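Side-chain contacts in restriction endonuclease r.bpuji (Bacillus pumilus, PDB 2VLA), which probably cleaves DNA as a restriction endonuclease and is represented here by its recognition domain, crystallised in complex with cognate DNA: residues Ile141-Val144 and Leu145-Ala148; Asn166-Gln169 and Val170-Lys174; Lys176-Glu179 and Val180-Ile184. All coordinates share one frame; numbering follows the deposited sequence.

Interaction 1: residues Ile141-Val144 and Leu145-Ala148; sequences ILQV and LLTA
Thr147 turns its hydroxyl back onto the carbonyl of Gln143, one turn earlier in the α-helix that spans residues 137-150, and so makes the side-chain-to-backbone i to i-4 bond that threonine and serine often form within helices. Thr147 OG1 donates to Gln143 O at 2.8 Å. The same oxygen accepts the regular helical bond from Thr147 N at 2.9 Å. These two donors arrive from opposite faces of the carbonyl plane, so neither displaces the other. The torsion responsible is chi1 of Thr147 (-57°), which sets OG1 beside the backbone N, while CG2 is sent the other way, toward helix 177-189. A water completes the polar cluster: it donates to Thr147 OG1 at 2.8 Å and accepts from Gln143 NE2 at 3.0 Å, bridging two side chains whose own polar atoms remain too far apart for a direct bond. Gln143 reaches the water through a bend at chi2 (69°), and the other end of its amide lies across Leu146 at about a right angle.

On another flank of the helix the chemistry is purely apolar. Ile141 and Leu145 run side by side in the same direction, with branch methyls Ile141 CG2 and Leu145 CD1 3.9 Å apart. Leu145 continues outward onto Val230 and Leu232 of the strand at 230-232, and Leu146 packs on Leu232 and Ala244. Thus one short piece of helix serves a β-strand and two other helices, its side chains sorted by direction. Beneath them the backbone keeps its regular pattern, as in the bond from Leu145 N to Ile141 O at 2.9 Å.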
ATOM      1  N   ILE A 141       6.450   9.593  -1.685  1.00 10.06           N
ATOM      2  CA  ILE A 141       5.880   9.974  -2.999  1.00 10.20           C
ATOM      3  C   ILE A 141       5.358  11.403  -2.952  1.00 10.46           C
ATOM      4  O   ILE A 141       5.627  12.213  -3.842  1.00 10.54           O
ATOM      5  CB  ILE A 141       4.737   9.015  -3.423  1.00 11.14           C
ATOM      6  CG1 ILE A 141       5.293   7.651  -3.807  1.00 12.15           C
ATOM      7  CG2 ILE A 141       3.938   9.603  -4.599  1.00 11.93           C
ATOM      8  CD1 ILE A 141       4.268   6.541  -3.721  1.00 15.64           C
ATOM      9  N   LEU A 142       4.615  11.725  -1.900  1.00 10.56           N
ATOM     10  CA  LEU A 142       4.065  13.046  -1.778  1.00 10.81           C
ATOM     11  C   LEU A 142       5.198  14.117  -1.725  1.00 11.08           C
ATOM     12  O   LEU A 142       5.098  15.160  -2.353  1.00 11.17           O
ATOM     13  CB  LEU A 142       3.195  13.130  -0.525  1.00 10.86           C
ATOM     14  CG  LEU A 142       1.847  12.383  -0.648  1.00 10.92           C
ATOM     15  CD1 LEU A 142       1.159  12.456   0.705  1.00 13.51           C
ATOM     16  CD2 LEU A 142       0.937  12.975  -1.784  1.00 11.89           C
ATOM     17  N   GLN A 143       6.281  13.843  -0.983  1.00 11.08           N
ATOM     18  CA  GLN A 143       7.377  14.778  -0.961  1.00 10.94           C
ATOM     19  C   GLN A 143       8.089  14.907  -2.314  1.00 10.63           C
ATOM     20  O   GLN A 143       8.479  15.994  -2.711  1.00 11.74           O
ATOM     21  CB  GLN A 143       8.378  14.409   0.133  1.00 11.69           C
ATOM     22  CG  GLN A 143       9.519  15.440   0.323  1.00 12.38           C
ATOM     23  CD  GLN A 143       9.037  16.742   0.909  1.00 14.27           C
ATOM     24  OE1 GLN A 143       7.970  16.818   1.486  1.00 16.34           O
ATOM     25  NE2 GLN A 143       9.905  17.739   0.889  1.00 21.88           N
ATOM     26  N   VAL A 144       8.246  13.790  -3.026  1.00 10.90           N
ATOM     27  CA  VAL A 144       8.816  13.839  -4.373  1.00 10.66           C
ATOM     28  C   VAL A 144       7.937  14.740  -5.292  1.00 10.97           C
ATOM     29  O   VAL A 144       8.441  15.573  -6.031  1.00 10.94           O
ATOM     30  CB  VAL A 144       8.937  12.417  -4.967  1.00 11.50           C
ATOM     31  CG1 VAL A 144       9.173  12.453  -6.497  1.00 12.63           C
ATOM     32  CG2 VAL A 144      10.045  11.636  -4.282  1.00 12.45           C
ATOM     33  N   LEU A 145       6.616  14.578  -5.193  1.00 10.67           N
ATOM     34  CA  LEU A 145       5.705  15.382  -6.018  1.00 10.29           C
ATOM     35  C   LEU A 145       5.764  16.873  -5.634  1.00 11.23           C
ATOM     36  O   LEU A 145       5.741  17.750  -6.514  1.00 11.47           O
ATOM     37  CB  LEU A 145       4.274  14.845  -5.902  1.00 11.38           C
ATOM     38  CG  LEU A 145       4.031  13.482  -6.573  1.00 11.23           C
ATOM     39  CD1 LEU A 145       2.672  12.955  -6.173  1.00 13.06           C
ATOM     40  CD2 LEU A 145       4.157  13.578  -8.097  1.00 14.22           C
ATOM     41  N   LEU A 146       5.836  17.164  -4.326  1.00 11.95           N
ATOM     42  CA  LEU A 146       5.980  18.562  -3.875  1.00 11.30           C
ATOM     43  C   LEU A 146       7.265  19.152  -4.425  1.00 11.77           C
ATOM     44  O   LEU A 146       7.287  20.270  -4.920  1.00 13.08           O
ATOM     45  CB  LEU A 146       5.993  18.659  -2.348  1.00 11.70           C
ATOM     46  CG  LEU A 146       4.640  18.505  -1.654  1.00 15.48           C
ATOM     47  CD1 LEU A 146       4.869  18.287  -0.180  1.00 16.98           C
ATOM     48  CD2 LEU A 146       3.736  19.715  -1.887  1.00 15.87           C
ATOM     49  N   THR A 147       8.343  18.385  -4.312  1.00 11.93           N
ATOM     50  CA  THR A 147       9.659  18.832  -4.754  1.00 12.04           C
ATOM     51  C   THR A 147       9.708  19.020  -6.277  1.00 12.67           C
ATOM     52  O   THR A 147      10.286  19.981  -6.772  1.00 12.97           O
ATOM     53  CB  THR A 147      10.754  17.867  -4.272  1.00 12.45           C
ATOM     54  OG1 THR A 147      10.690  17.774  -2.852  1.00 14.82           O
ATOM     55  CG2 THR A 147      12.175  18.337  -4.691  1.00 14.89           C
ATOM     56  N   ALA A 148       9.010  18.149  -7.022  1.00 11.67           N
ATOM     57  CA  ALA A 148       8.867  18.343  -8.470  1.00 12.26           C
ATOM     58  C   ALA A 148       8.191  19.691  -8.772  1.00 12.34           C
ATOM     59  O   ALA A 148       8.700  20.493  -9.549  1.00 13.32           O
ATOM     60  CB  ALA A 148       8.077  17.175  -9.087  1.00 13.38           C
TER
HETATM   61  O   HOH W   1      12.509  17.777  -0.663  1.00 24.05           O

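Interaction 2: residues Asn166-Gln169 and Val170-Lys174; sequences NSLQ and VLQGK. With NA (sodium ion), chain E.
Leu168 lies over one face of the Gln172 side-chain amide, its CG 3.7 Å from Gln172 CD and its CD1 3.8 Å from Gln172 NE2. The two side chains slant across each other four residues apart, at the short helix 168-171 and the turn that follows it. Lys174 approaches that amide from the opposite face: its NZ donates to Gln172 OE1 at 2.9 Å, well above the carbonyl plane rather than within it. Gln172 NE2 in turn donates to the backbone oxygen of Ala131.

Both ends of the helix are closed. At the N-cap, Ser167 OG, swung anti to its own N (chi1 161°), accepts from Val170 N at 3.2 Å and lies against the CG2 methyl of the same valine. At the other end Gly173 has positive phi in a Schellman motif, with Lys174 N reaching back to Gln169 O at 3.1 Å. The turn also presents Gly173 O to a sodium ion at 2.6 Å, beside the pocket where a polyether molecule is bound. With a leucine on one face and polar partners at both ends, the Gln172 amide is fixed in rotation, and the lysine charge probably polarises its carbonyl.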
ATOM      1  N   ASN A 166      10.326   1.409  -7.705  1.00  9.98           N
ATOM      2  CA  ASN A 166      11.129   0.250  -8.070  1.00 10.33           C
ATOM      3  C   ASN A 166      12.638   0.496  -7.906  1.00 11.03           C
ATOM      4  O   ASN A 166      13.432  -0.296  -8.349  1.00 11.38           O
ATOM      5  CB  ASN A 166      10.868  -0.137  -9.525  1.00 11.02           C
ATOM      6  CG  ASN A 166      10.903  -1.668  -9.762  1.00 10.66           C
ATOM      7  OD1 ASN A 166      10.042  -2.399  -9.277  1.00 11.26           O
ATOM      8  ND2 ASN A 166      11.899  -2.133 -10.520  1.00 11.71           N
ATOM      9  N   SER A 167      13.010   1.620  -7.289  1.00 10.53           N
ATOM     10  CA  SER A 167      14.423   1.943  -7.047  1.00 11.05           C
ATOM     11  C   SER A 167      14.880   1.352  -5.711  1.00 12.20           C
ATOM     12  O   SER A 167      14.360   1.711  -4.663  1.00 11.67           O
ATOM     13  CB  SER A 167      14.638   3.462  -7.031  1.00 11.55           C
ATOM     14  OG  SER A 167      15.889   3.825  -6.374  1.00 12.93           O
ATOM     15  N   LEU A 168      15.831   0.431  -5.765  1.00 12.19           N
ATOM     16  CA  LEU A 168      16.336  -0.183  -4.551  1.00 12.68           C
ATOM     17  C   LEU A 168      16.818   0.866  -3.545  1.00 12.61           C
ATOM     18  O   LEU A 168      16.498   0.787  -2.355  1.00 12.17           O
ATOM     19  CB  LEU A 168      17.455  -1.161  -4.874  1.00 12.98           C
ATOM     20  CG  LEU A 168      18.112  -1.805  -3.655  1.00 15.10           C
ATOM     21  CD1 LEU A 168      17.120  -2.703  -2.896  1.00 17.38           C
ATOM     22  CD2 LEU A 168      19.392  -2.594  -4.063  1.00 19.41           C
ATOM     23  N   GLN A 169      17.592   1.840  -4.010  1.00 11.65           N
ATOM     24  CA  GLN A 169      18.195   2.796  -3.081  1.00 12.68           C
ATOM     25  C   GLN A 169      17.157   3.670  -2.418  1.00 11.87           C
ATOM     26  O   GLN A 169      17.250   3.969  -1.221  1.00 12.52           O
ATOM     27  CB  GLN A 169      19.259   3.652  -3.767  1.00 13.39           C
ATOM     28  CG  GLN A 169      20.520   2.879  -4.108  1.00 15.30           C
ATOM     29  CD  GLN A 169      21.568   3.730  -4.799  1.00 18.54           C
ATOM     30  OE1 GLN A 169      21.368   4.905  -5.022  1.00 23.64           O
ATOM     31  NE2 GLN A 169      22.709   3.119  -5.124  1.00 25.65           N
ATOM     32  N   VAL A 170      16.123   4.057  -3.171  1.00 11.68           N
ATOM     33  CA  VAL A 170      15.049   4.817  -2.580  1.00 11.54           C
ATOM     34  C   VAL A 170      14.318   3.970  -1.546  1.00 11.47           C
ATOM     35  O   VAL A 170      14.015   4.438  -0.454  1.00 11.39           O
ATOM     36  CB  VAL A 170      14.046   5.329  -3.668  1.00 11.17           C
ATOM     37  CG1 VAL A 170      12.756   5.842  -3.010  1.00 12.25           C
ATOM     38  CG2 VAL A 170      14.703   6.405  -4.514  1.00 13.19           C
ATOM     39  N   LEU A 171      14.018   2.716  -1.897  1.00 11.15           N
ATOM     40  CA  LEU A 171      13.277   1.826  -1.015  1.00 10.90           C
ATOM     41  C   LEU A 171      14.079   1.473   0.262  1.00 11.21           C
ATOM     42  O   LEU A 171      13.498   1.122   1.284  1.00 12.42           O
ATOM     43  CB  LEU A 171      12.861   0.549  -1.772  1.00 11.36           C
ATOM     44  CG  LEU A 171      11.859   0.702  -2.929  1.00 11.03           C
ATOM     45  CD1 LEU A 171      11.818  -0.610  -3.664  1.00 14.75           C
ATOM     46  CD2 LEU A 171      10.496   1.115  -2.397  1.00 13.53           C
ATOM     47  N   GLN A 172      15.402   1.552   0.161  1.00 12.64           N
ATOM     48  CA  GLN A 172      16.295   1.382   1.320  1.00 12.08           C
ATOM     49  C   GLN A 172      16.371   2.617   2.183  1.00 13.00           C
ATOM     50  O   GLN A 172      17.020   2.607   3.246  1.00 14.11           O
ATOM     51  CB  GLN A 172      17.689   1.018   0.844  1.00 13.74           C
ATOM     52  CG  GLN A 172      17.791  -0.378   0.241  1.00 12.88           C
ATOM     53  CD  GLN A 172      19.149  -0.650  -0.323  1.00 13.64           C
ATOM     54  OE1 GLN A 172      19.762   0.232  -0.916  1.00 15.87           O
ATOM     55  NE2 GLN A 172      19.638  -1.892  -0.151  1.00 15.48           N
ATOM     56  N   GLY A 173      15.746   3.695   1.765  1.00 12.63           N
ATOM     57  CA  GLY A 173      15.755   4.911   2.577  1.00 12.45           C
ATOM     58  C   GLY A 173      17.074   5.682   2.505  1.00 14.30           C
ATOM     59  O   GLY A 173      17.403   6.424   3.415  1.00 16.35           O
ATOM     60  N   LYS A 174      17.801   5.548   1.403  1.00 12.86           N
ATOM     61  CA  LYS A 174      19.110   6.182   1.257  1.00 13.85           C
ATOM     62  C   LYS A 174      19.067   7.538   0.555  1.00 14.41           C
ATOM     63  O   LYS A 174      20.056   8.270   0.550  1.00 15.98           O
ATOM     64  CB  LYS A 174      20.037   5.253   0.492  1.00 15.64           C
ATOM     65  CG  LYS A 174      20.446   4.005   1.286  1.00 18.80           C
ATOM     66  CD  LYS A 174      21.315   3.111   0.453  1.00 20.15           C
ATOM     67  CE  LYS A 174      21.644   1.818   1.164  1.00 22.67           C
ATOM     68  NZ  LYS A 174      22.366   0.860   0.264  1.00 31.41           N
TER
HETATM   69 NA    NA E1282      17.054   7.559   5.698  1.00 15.19          NA

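Interaction 3: residues Lys176-Glu179 and Val180-Ile184; sequences KPIE and VIEKI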
ATOM      1  N   LYS A 176      17.317  11.279  -0.799  0.50 12.76           N
ATOM      2  CA  LYS A 176      16.417  12.427  -0.599  0.50 11.90           C
ATOM      3  C   LYS A 176      15.598  12.737  -1.869  0.50 14.05           C
ATOM      4  O   LYS A 176      16.101  12.631  -2.985  0.50 14.48           O
ATOM      5  CB  LYS A 176      17.210  13.655  -0.186  0.50 13.24           C
ATOM      6  CG  LYS A 176      17.979  13.455   1.134  0.50 11.98           C
ATOM      7  CD  LYS A 176      18.361  14.766   1.766  0.50 19.74           C
ATOM      8  CE  LYS A 176      19.039  14.547   3.122  0.50 27.25           C
ATOM      9  NZ  LYS A 176      18.065  14.159   4.199  0.50 26.03           N
ATOM     10  N   PRO A 177      14.323  13.106  -1.694  1.00 12.72           N
ATOM     11  CA  PRO A 177      13.507  13.481  -2.847  1.00 13.45           C
ATOM     12  C   PRO A 177      14.168  14.459  -3.802  1.00 13.56           C
ATOM     13  O   PRO A 177      14.089  14.282  -4.992  1.00 12.88           O
ATOM     14  CB  PRO A 177      12.263  14.054  -2.199  1.00 13.91           C
ATOM     15  CG  PRO A 177      12.112  13.239  -0.978  1.00 13.08           C
ATOM     16  CD  PRO A 177      13.532  13.107  -0.459  1.00 14.03           C
ATOM     17  N   ILE A 178      14.913  15.432  -3.307  1.00 13.66           N
ATOM     18  CA  ILE A 178      15.566  16.361  -4.224  1.00 14.01           C
ATOM     19  C   ILE A 178      16.602  15.658  -5.114  1.00 14.67           C
ATOM     20  O   ILE A 178      16.812  16.054  -6.263  1.00 15.08           O
ATOM     21  CB  ILE A 178      16.258  17.561  -3.482  1.00 14.92           C
ATOM     22  CG1 ILE A 178      16.770  18.561  -4.530  1.00 18.33           C
ATOM     23  CG2 ILE A 178      17.403  17.083  -2.525  1.00 18.35           C
ATOM     24  CD1 ILE A 178      15.656  19.251  -5.342  1.00 19.22           C
ATOM     25  N   GLU A 179      17.265  14.630  -4.585  1.00 15.01           N
ATOM     26  CA  GLU A 179      18.171  13.826  -5.421  1.00 14.93           C
ATOM     27  C   GLU A 179      17.451  13.152  -6.583  1.00 14.24           C
ATOM     28  O   GLU A 179      18.012  13.017  -7.666  1.00 15.40           O
ATOM     29  CB  GLU A 179      18.856  12.767  -4.602  1.00 14.02           C
ATOM     30  CG  GLU A 179      19.815  13.283  -3.608  1.00 18.31           C
ATOM     31  CD  GLU A 179      20.419  12.162  -2.785  1.00 18.76           C
ATOM     32  OE1 GLU A 179      21.323  11.449  -3.314  1.00 24.42           O
ATOM     33  OE2 GLU A 179      19.949  11.941  -1.654  1.00 19.06           O
ATOM     34  N   VAL A 180      16.233  12.661  -6.334  1.00 13.68           N
ATOM     35  CA  VAL A 180      15.442  12.019  -7.362  1.00 13.46           C
ATOM     36  C   VAL A 180      15.094  13.045  -8.432  1.00 13.28           C
ATOM     37  O   VAL A 180      15.271  12.803  -9.623  1.00 14.37           O
ATOM     38  CB  VAL A 180      14.156  11.415  -6.764  1.00 12.93           C
ATOM     39  CG1 VAL A 180      13.254  10.881  -7.879  1.00 15.30           C
ATOM     40  CG2 VAL A 180      14.503  10.297  -5.787  1.00 16.33           C
ATOM     41  N   ILE A 181      14.621  14.207  -7.997  1.00 14.50           N
ATOM     42  CA  ILE A 181      14.223  15.247  -8.912  1.00 13.56           C
ATOM     43  C   ILE A 181      15.408  15.733  -9.752  1.00 13.72           C
ATOM     44  O   ILE A 181      15.304  15.887 -10.963  1.00 14.25           O
ATOM     45  CB  ILE A 181      13.581  16.407  -8.148  1.00 14.21           C
ATOM     46  CG1 ILE A 181      12.208  15.954  -7.545  1.00 14.52           C
ATOM     47  CG2 ILE A 181      13.451  17.650  -9.045  1.00 17.19           C
ATOM     48  CD1 ILE A 181      11.305  15.193  -8.502  1.00 16.97           C
ATOM     49  N   GLU A 182      16.542  15.947  -9.124  1.00 14.47           N
ATOM     50  CA  GLU A 182      17.721  16.397  -9.864  1.00 15.26           C
ATOM     51  C   GLU A 182      18.160  15.364 -10.918  1.00 14.80           C
ATOM     52  O   GLU A 182      18.515  15.718 -12.050  1.00 16.57           O
ATOM     53  CB  GLU A 182      18.870  16.728  -8.898  1.00 17.48           C
ATOM     54  CG  GLU A 182      18.621  18.024  -8.106  1.00 21.55           C
ATOM     55  CD  GLU A 182      19.625  18.270  -6.961  1.00 29.91           C
ATOM     56  OE1 GLU A 182      20.338  17.332  -6.551  1.00 37.75           O
ATOM     57  OE2 GLU A 182      19.668  19.414  -6.456  1.00 28.96           O
ATOM     58  N   LYS A 183      18.056  14.083 -10.575  1.00 15.39           N
ATOM     59  CA  LYS A 183      18.409  13.017 -11.507  1.00 15.66           C
ATOM     60  C   LYS A 183      17.431  12.961 -12.698  1.00 15.02           C
ATOM     61  O   LYS A 183      17.844  12.782 -13.859  1.00 16.52           O
ATOM     62  CB  LYS A 183      18.442  11.675 -10.766  1.00 16.55           C
ATOM     63  CG  LYS A 183      18.663  10.466 -11.643  1.00 17.23           C
ATOM     64  CD  LYS A 183      19.956  10.537 -12.426  1.00 19.86           C
ATOM     65  CE  LYS A 183      20.194   9.264 -13.195  1.00 22.53           C
ATOM     66  NZ  LYS A 183      21.245   9.415 -14.233  1.00 27.93           N
ATOM     67  N   ILE A 184      16.140  13.128 -12.424  1.00 13.67           N
ATOM     68  CA  ILE A 184      15.144  13.135 -13.497  1.00 13.62           C
ATOM     69  C   ILE A 184      15.412  14.304 -14.439  1.00 15.71           C
ATOM     70  O   ILE A 184      15.400  14.145 -15.640  1.00 16.60           O
ATOM     71  CB  ILE A 184      13.695  13.181 -12.942  1.00 13.87           C
ATOM     72  CG1 ILE A 184      13.379  11.849 -12.236  1.00 14.35           C
ATOM     73  CG2 ILE A 184      12.670  13.460 -14.079  1.00 15.21           C
ATOM     74  CD1 ILE A 184      12.034  11.799 -11.522  1.00 14.49           C
TER
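Ile178 and Glu182 supply the main side-chain packing, one turn apart near the start of helix 177-189. Ile178 CG1 sits over the face of the Glu182 carboxylate, 3.6 Å from Glu182 OE2, so a methylene meets the flat group broadside and no polar bond is involved. Chi1 of Ile178 (-173°) carries CG1 anti to the backbone N and leaves CG2 in the crowded position between N and the carbonyl carbon. Glu182 runs extended back along the helix, its CG 3.2 Å from Ile178 O.

Among backbone bonds, Ile181 N to Pro177 O (3.1 Å) and Glu182 N to Ile178 O (2.9 Å) are regular, whereas the first, Val180 N to Lys176 O, is weak at 3.4 Å.

The polar side-chain bonds gather mainly at the helix start. Glu179 OE2 accepts from Lys176 N at 2.8 Å along a nearly straight N-H direction (171°), met from above the carboxylate plane; Glu179 OE1 takes the amino terminus of Met1, so both oxygens are engaged. Lys183 pairs with Asp187 further along the helix.

Lys176 is the N-cap, Pro177 fills N1, and Glu179 at N3 binds back to the N-cap amide: the arrangement is the N3 side-chain half of a capping box at the beginning of an α-helix.

Interaction 1 is the buried member of the three, whereas interactions 2 and 3 are only partly buried. Interactions 1 and 3 join directly where helices 137-150 and 177-189 pack: Thr147 CG2 meets Ile178 CD1 and Ile181 CG1, and Gln143 rests on Pro177. Interaction 2, on the short helix immediately before 177-189 in the chain, touches interaction 3 more lightly, through Val170 and Val180, and does not touch interaction 1. Chemistry follows place. Mid-helix, a hydroxyl borrows a carbonyl already in use; at the N-terminal starts of the two later helices, a serine and a glutamate accept from backbone amides. Interaction 2 also reaches a sodium ion, and residues of both 2 and 3 line the polyether pocket.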